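Local structure of CglIIR protein (Corynebacterium glutamicum, 6F1S) at residues L126-R131 with V154-L159; V102-G107 with G143-S148. The protein probably serves as the helicase-like NTPase motor subunit of the restriction endonuclease CglI, the chain here being its C-terminal domain. One frame throughout, in Å; residues are numbered along the deposited sequence.

Contact 1: L126-R131 with V154-L159; sequences LLILYR and VPNIKL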
loop_
_atom_site.group_PDB
_atom_site.type_symbol
_atom_site.label_atom_id
_atom_site.label_comp_id
_atom_site.label_asym_id
_atom_site.label_seq_id
_atom_site.Cartn_x
_atom_site.Cartn_y
_atom_site.Cartn_z
ATOM N N LEU A 126 -9.459 2.308 -0.083
ATOM C CA LEU A 126 -8.493 2.181 -1.161
ATOM C C LEU A 126 -7.100 1.805 -0.657
ATOM O O LEU A 126 -6.564 2.444 0.246
ATOM C CB LEU A 126 -8.425 3.492 -1.956
ATOM C CG LEU A 126 -7.451 3.534 -3.130
ATOM C CD1 LEU A 126 -7.833 2.506 -4.183
ATOM C CD2 LEU A 126 -7.390 4.927 -3.741
ATOM N N LEU A 127 -6.529 0.755 -1.242
ATOM C CA LEU A 127 -5.134 0.390 -0.995
ATOM C C LEU A 127 -4.338 0.461 -2.293
ATOM O O LEU A 127 -4.640 -0.238 -3.264
ATOM C CB LEU A 127 -5.023 -1.014 -0.386
ATOM C CG LEU A 127 -3.610 -1.600 -0.207
ATOM C CD1 LEU A 127 -2.818 -0.848 0.857
ATOM C CD2 LEU A 127 -3.636 -3.100 0.105
ATOM N N ILE A 128 -3.329 1.321 -2.313
ATOM C CA ILE A 128 -2.430 1.414 -3.452
ATOM C C ILE A 128 -1.064 0.871 -3.049
ATOM O O ILE A 128 -0.475 1.330 -2.073
ATOM C CB ILE A 128 -2.293 2.870 -3.953
ATOM C CG1 ILE A 128 -3.669 3.446 -4.311
ATOM C CG2 ILE A 128 -1.343 2.944 -5.132
ATOM C CD1 ILE A 128 -3.625 4.881 -4.851
ATOM N N LEU A 129 -0.569 -0.115 -3.789
ATOM C CA LEU A 129 0.742 -0.691 -3.503
ATOM C C LEU A 129 1.732 -0.381 -4.628
ATOM O O LEU A 129 1.472 -0.661 -5.797
ATOM C CB LEU A 129 0.629 -2.205 -3.282
ATOM C CG LEU A 129 -0.026 -2.625 -1.959
ATOM C CD1 LEU A 129 -0.444 -4.095 -1.955
ATOM C CD2 LEU A 129 0.893 -2.345 -0.795
ATOM N N TYR A 130 2.858 0.221 -4.260
ATOM C CA TYR A 130 3.913 0.553 -5.210
ATOM C C TYR A 130 5.103 -0.380 -5.039
ATOM O O TYR A 130 5.665 -0.478 -3.943
ATOM C CB TYR A 130 4.379 2.003 -5.036
ATOM C CG TYR A 130 3.649 3.028 -5.879
ATOM C CD1 TYR A 130 2.325 2.845 -6.238
ATOM C CD2 TYR A 130 4.293 4.186 -6.310
ATOM C CE1 TYR A 130 1.653 3.786 -7.000
ATOM C CE2 TYR A 130 3.631 5.126 -7.078
ATOM C CZ TYR A 130 2.310 4.918 -7.420
ATOM O OH TYR A 130 1.629 5.840 -8.183
ATOM N N ARG A 131 5.484 -1.061 -6.116
ATOM C CA ARG A 131 6.653 -1.935 -6.089
ATOM C C ARG A 131 7.878 -1.174 -6.575
ATOM O O ARG A 131 7.927 -0.724 -7.712
ATOM C CB ARG A 131 6.426 -3.186 -6.944
ATOM C CG ARG A 131 7.449 -4.304 -6.731
ATOM C CD ARG A 131 7.237 -5.434 -7.732
ATOM N NE ARG A 131 8.084 -6.592 -7.462
ATOM C CZ ARG A 131 9.322 -6.734 -7.926
ATOM N NH1 ARG A 131 9.862 -5.783 -8.679
ATOM N NH2 ARG A 131 10.021 -7.822 -7.633
ATOM N N VAL A 154 5.388 -0.490 -1.174
ATOM C CA VAL A 154 4.994 0.609 -0.298
ATOM C C VAL A 154 3.474 0.798 -0.323
ATOM O O VAL A 154 2.884 0.982 -1.386
ATOM C CB VAL A 154 5.689 1.924 -0.697
ATOM C CG1 VAL A 154 5.434 2.990 0.348
ATOM C CG2 VAL A 154 7.186 1.701 -0.882
ATOM N N PRO A 155 2.834 0.731 0.850
ATOM C CA PRO A 155 1.377 0.856 0.928
ATOM C C PRO A 155 0.880 2.294 1.097
ATOM O O PRO A 155 1.469 3.084 1.825
ATOM C CB PRO A 155 1.037 0.023 2.166
ATOM C CG PRO A 155 2.225 0.235 3.059
ATOM C CD PRO A 155 3.425 0.336 2.143
ATOM N N ASN A 156 -0.208 2.614 0.413
ATOM C CA ASN A 156 -0.889 3.889 0.570
ATOM C C ASN A 156 -2.362 3.604 0.787
ATOM O O ASN A 156 -3.001 2.975 -0.045
ATOM C CB ASN A 156 -0.678 4.785 -0.657
ATOM C CG ASN A 156 -1.514 6.055 -0.611
ATOM O OD1 ASN A 156 -1.014 7.129 -0.275
ATOM N ND2 ASN A 156 -2.794 5.940 -0.957
ATOM N N ILE A 157 -2.895 4.048 1.918
ATOM C CA ILE A 157 -4.279 3.760 2.260
ATOM C C ILE A 157 -5.115 5.028 2.280
ATOM O O ILE A 157 -4.601 6.125 2.505
ATOM C CB ILE A 157 -4.391 3.065 3.633
ATOM C CG1 ILE A 157 -3.801 3.963 4.720
ATOM C CG2 ILE A 157 -3.685 1.712 3.610
ATOM C CD1 ILE A 157 -3.857 3.375 6.108
ATOM N N LYS A 158 -6.408 4.866 2.032
ATOM C CA LYS A 158 -7.341 5.979 2.037
ATOM C C LYS A 158 -8.733 5.459 2.366
ATOM O O LYS A 158 -9.258 4.594 1.667
ATOM C CB LYS A 158 -7.328 6.696 0.686
ATOM C CG LYS A 158 -8.295 7.866 0.571
ATOM C CD LYS A 158 -8.111 8.569 -0.772
ATOM C CE LYS A 158 -9.034 9.763 -0.914
ATOM N NZ LYS A 158 -10.442 9.339 -1.130
ATOM N N LEU A 159 -9.316 5.968 3.445
ATOM C CA LEU A 159 -10.670 5.580 3.837
ATOM C C LEU A 159 -11.692 6.459 3.114
ATOM O O LEU A 159 -11.404 7.614 2.791
ATOM C CB LEU A 159 -10.837 5.668 5.360
ATOM C CG LEU A 159 -10.128 4.591 6.201
ATOM C CD1 LEU A 159 -10.166 4.924 7.675
ATOM C CD2 LEU A 159 -10.739 3.223 5.976
#
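Leu129 sets its CD2 methyl against the CA-CB side of Pro155, 3.7 Å from Pro155 CA, with CG anti to its own carbonyl carbon (chi1 -72°). On the same face Leu127 reaches across by its CD1 to Ile157 CG2 at 3.9 Å, and Pro155 CB touches both leucines, Leu129 CD2 and, more loosely, Leu127 CD1. Beneath this apolar layer the two strands form a regular antiparallel ladder, the pattern by which neighbouring strands of a sheet are joined. Leu126, Ile128 and Tyr130 make the hydrogen-bonded pairs with Lys158, Asn156 and Val154; the straightest link is Ile128 N to Asn156 O, 2.8 Å with 177° at the hydrogen. Pro155 has no N-H to offer, yet it costs the ladder nothing, because it stands in a non-hydrogen-bonded pair with Leu129. There its CA faces Ile128 O at 3.6 Å in a CA-H...O contact. On the other face Ile128 and Asn156 stand side by side, Ile128 CD1 4.1 Å from Asn156 ND2, and the amide's ND2 is hydrogen-bonded to Asn21 OD1 of strand 21-23. On this same face Tyr130 OH is hydrogen-bonded to Ser111 N and Lys158 NZ to Glu121 O. Both strands are interior to the mixed sheet: strand 92-100 bonds to the far edge of 126-131, strand 21-23 flanks 154-158, and helix 73-86 packs on Ile157 through Phe76.

Contact 2: V102-G107 with G143-S148; sequences VNQGTG and GEPTWS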
loop_
_atom_site.group_PDB
_atom_site.type_symbol
_atom_site.label_atom_id
_atom_site.label_comp_id
_atom_site.label_asym_id
_atom_site.label_seq_id
_atom_site.Cartn_x
_atom_site.Cartn_y
_atom_site.Cartn_z
ATOM N N VAL A 102 10.848 5.562 -6.830
ATOM C CA VAL A 102 10.709 6.609 -5.833
ATOM C C VAL A 102 11.729 6.354 -4.730
ATOM O O VAL A 102 11.847 5.233 -4.239
ATOM C CB VAL A 102 9.279 6.643 -5.239
ATOM C CG1 VAL A 102 9.153 7.734 -4.192
ATOM C CG2 VAL A 102 8.238 6.824 -6.341
ATOM N N ASN A 103 12.485 7.373 -4.348
ATOM C CA ASN A 103 13.449 7.184 -3.272
ATOM C C ASN A 103 12.780 7.264 -1.915
ATOM O O ASN A 103 11.748 7.908 -1.753
ATOM C CB ASN A 103 14.577 8.209 -3.355
ATOM C CG ASN A 103 15.507 7.951 -4.520
ATOM O OD1 ASN A 103 16.249 6.968 -4.532
ATOM N ND2 ASN A 103 15.479 8.838 -5.507
ATOM N N GLN A 104 13.378 6.595 -0.939
ATOM C CA GLN A 104 12.866 6.610 0.416
ATOM C C GLN A 104 13.077 7.988 1.041
ATOM O O GLN A 104 14.099 8.638 0.808
ATOM C CB GLN A 104 13.547 5.519 1.246
ATOM C CG GLN A 104 12.817 5.143 2.528
ATOM C CD GLN A 104 12.988 6.175 3.625
ATOM O OE1 GLN A 104 14.007 6.854 3.689
ATOM N NE2 GLN A 104 11.983 6.312 4.480
ATOM N N GLY A 105 12.101 8.432 1.824
ATOM C CA GLY A 105 12.239 9.641 2.614
ATOM C C GLY A 105 12.005 10.950 1.886
ATOM O O GLY A 105 12.287 12.011 2.436
ATOM N N THR A 106 11.491 10.897 0.661
ATOM C CA THR A 106 11.251 12.125 -0.097
ATOM C C THR A 106 9.939 12.802 0.294
ATOM O O THR A 106 9.667 13.925 -0.129
ATOM C CB THR A 106 11.231 11.872 -1.619
ATOM O OG1 THR A 106 10.165 10.972 -1.946
ATOM C CG2 THR A 106 12.553 11.292 -2.086
ATOM N N GLY A 107 9.122 12.112 1.085
ATOM C CA GLY A 107 7.890 12.694 1.586
ATOM C C GLY A 107 6.661 12.423 0.741
ATOM O O GLY A 107 5.550 12.796 1.122
ATOM N N GLY A 143 25.276 7.531 0.204
ATOM C CA GLY A 143 24.875 7.824 1.569
ATOM C C GLY A 143 23.543 8.540 1.708
ATOM O O GLY A 143 23.423 9.509 2.459
ATOM N N GLU A 144 22.544 8.065 0.975
ATOM C CA GLU A 144 21.196 8.615 1.051
ATOM C C GLU A 144 20.225 7.521 1.492
ATOM O O GLU A 144 20.509 6.335 1.299
ATOM C CB GLU A 144 20.786 9.213 -0.300
ATOM C CG GLU A 144 21.442 10.552 -0.602
ATOM C CD GLU A 144 20.999 11.129 -1.930
ATOM N N PRO A 145 19.085 7.912 2.095
ATOM C CA PRO A 145 18.114 6.955 2.649
ATOM C C PRO A 145 17.665 5.876 1.659
ATOM O O PRO A 145 17.484 6.145 0.470
ATOM C CB PRO A 145 16.934 7.848 3.040
ATOM C CG PRO A 145 17.537 9.166 3.304
ATOM C CD PRO A 145 18.646 9.303 2.306
ATOM N N THR A 146 17.500 4.660 2.167
ATOM C CA THR A 146 17.121 3.512 1.358
ATOM C C THR A 146 15.871 2.846 1.929
ATOM O O THR A 146 15.576 2.990 3.113
ATOM C CB THR A 146 18.259 2.477 1.297
ATOM O OG1 THR A 146 18.672 2.148 2.629
ATOM C CG2 THR A 146 19.445 3.032 0.530
ATOM N N TRP A 147 15.138 2.120 1.090
ATOM C CA TRP A 147 14.013 1.329 1.569
ATOM C C TRP A 147 14.566 0.120 2.320
ATOM O O TRP A 147 15.718 -0.248 2.127
ATOM C CB TRP A 147 13.106 0.896 0.414
ATOM C CG TRP A 147 12.548 2.045 -0.390
ATOM C CD1 TRP A 147 13.042 2.537 -1.565
ATOM C CD2 TRP A 147 11.393 2.844 -0.080
ATOM N NE1 TRP A 147 12.270 3.587 -2.004
ATOM C CE2 TRP A 147 11.250 3.795 -1.110
ATOM C CE3 TRP A 147 10.464 2.844 0.969
ATOM C CZ2 TRP A 147 10.218 4.737 -1.126
ATOM C CZ3 TRP A 147 9.441 3.783 0.953
ATOM C CH2 TRP A 147 9.325 4.713 -0.089
ATOM N N SER A 148 13.748 -0.494 3.168
ATOM C CA SER A 148 14.222 -1.561 4.046
ATOM C C SER A 148 14.572 -2.829 3.277
ATOM O O SER A 148 15.247 -3.708 3.802
ATOM C CB SER A 148 13.180 -1.878 5.124
ATOM O OG SER A 148 11.966 -2.332 4.548
HETATM O O HOH W 1 15.814 5.231 -1.799
HETATM O O HOH W 2 16.627 8.910 -0.897
#
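Gln104 carries CG anti to its backbone N (chi1 -162°), which brings that atom above the indole of Trp147, beside the CB already over it; Trp147 has its own CG anti to the carbonyl carbon (chi1 -58°). The result is a CH-pi contact at the start of a type II beta turn, Asn103 to Thr106, in the loop after strand 92-100. Gln104 CB stands 3.7 Å from the centroid of the five-membered ring, only 13° off its normal, and CG follows above the rim of the six-membered ring, 3.6 Å from Trp147 CE3. The amide plane is nearly perpendicular to the indole; its NE2 is bound by Ala25 O, and OE1 touches Pro145 CB at 3.2 Å. At the ring edge, Trp147 NE1 gives its hydrogen to Val102 O, 2.8 Å away and close to the indole plane. One residue is thus held by both a face and an edge, which fixes the rotation of the indole against the loop. Its other surroundings include Ile132 and Val154, so this buried ring ties two irregular loops to the central sheet. Gly105 has the positive phi expected at the third position of such a turn. Pro145 O takes hydrogens from two waters: one also accepts from Gln104 N at 2.9 Å, and the other donates to Gln104 O at 3.1 Å.

In the fold
The two contacts illustrate how one domain uses different chemistry at its centre and its margin. Contact 1 is fully buried, about 3 Å from the centre of the chain, and relies on repeated backbone bonds between neighbouring strands. Contact 2 lies about 16 Å out, joins irregular loops, and depends on one aromatic side chain and on waters in place of a ladder. Their segments alternate along the chain, since the loops of contact 2 follow strand 92-100 and helix 136-141, while contact 1 pairs strands 126-132 and 152-158. They meet directly where Val154 CG2 packs on Trp147 CZ3 at 3.6 Å, joining the surface loops to the sheet.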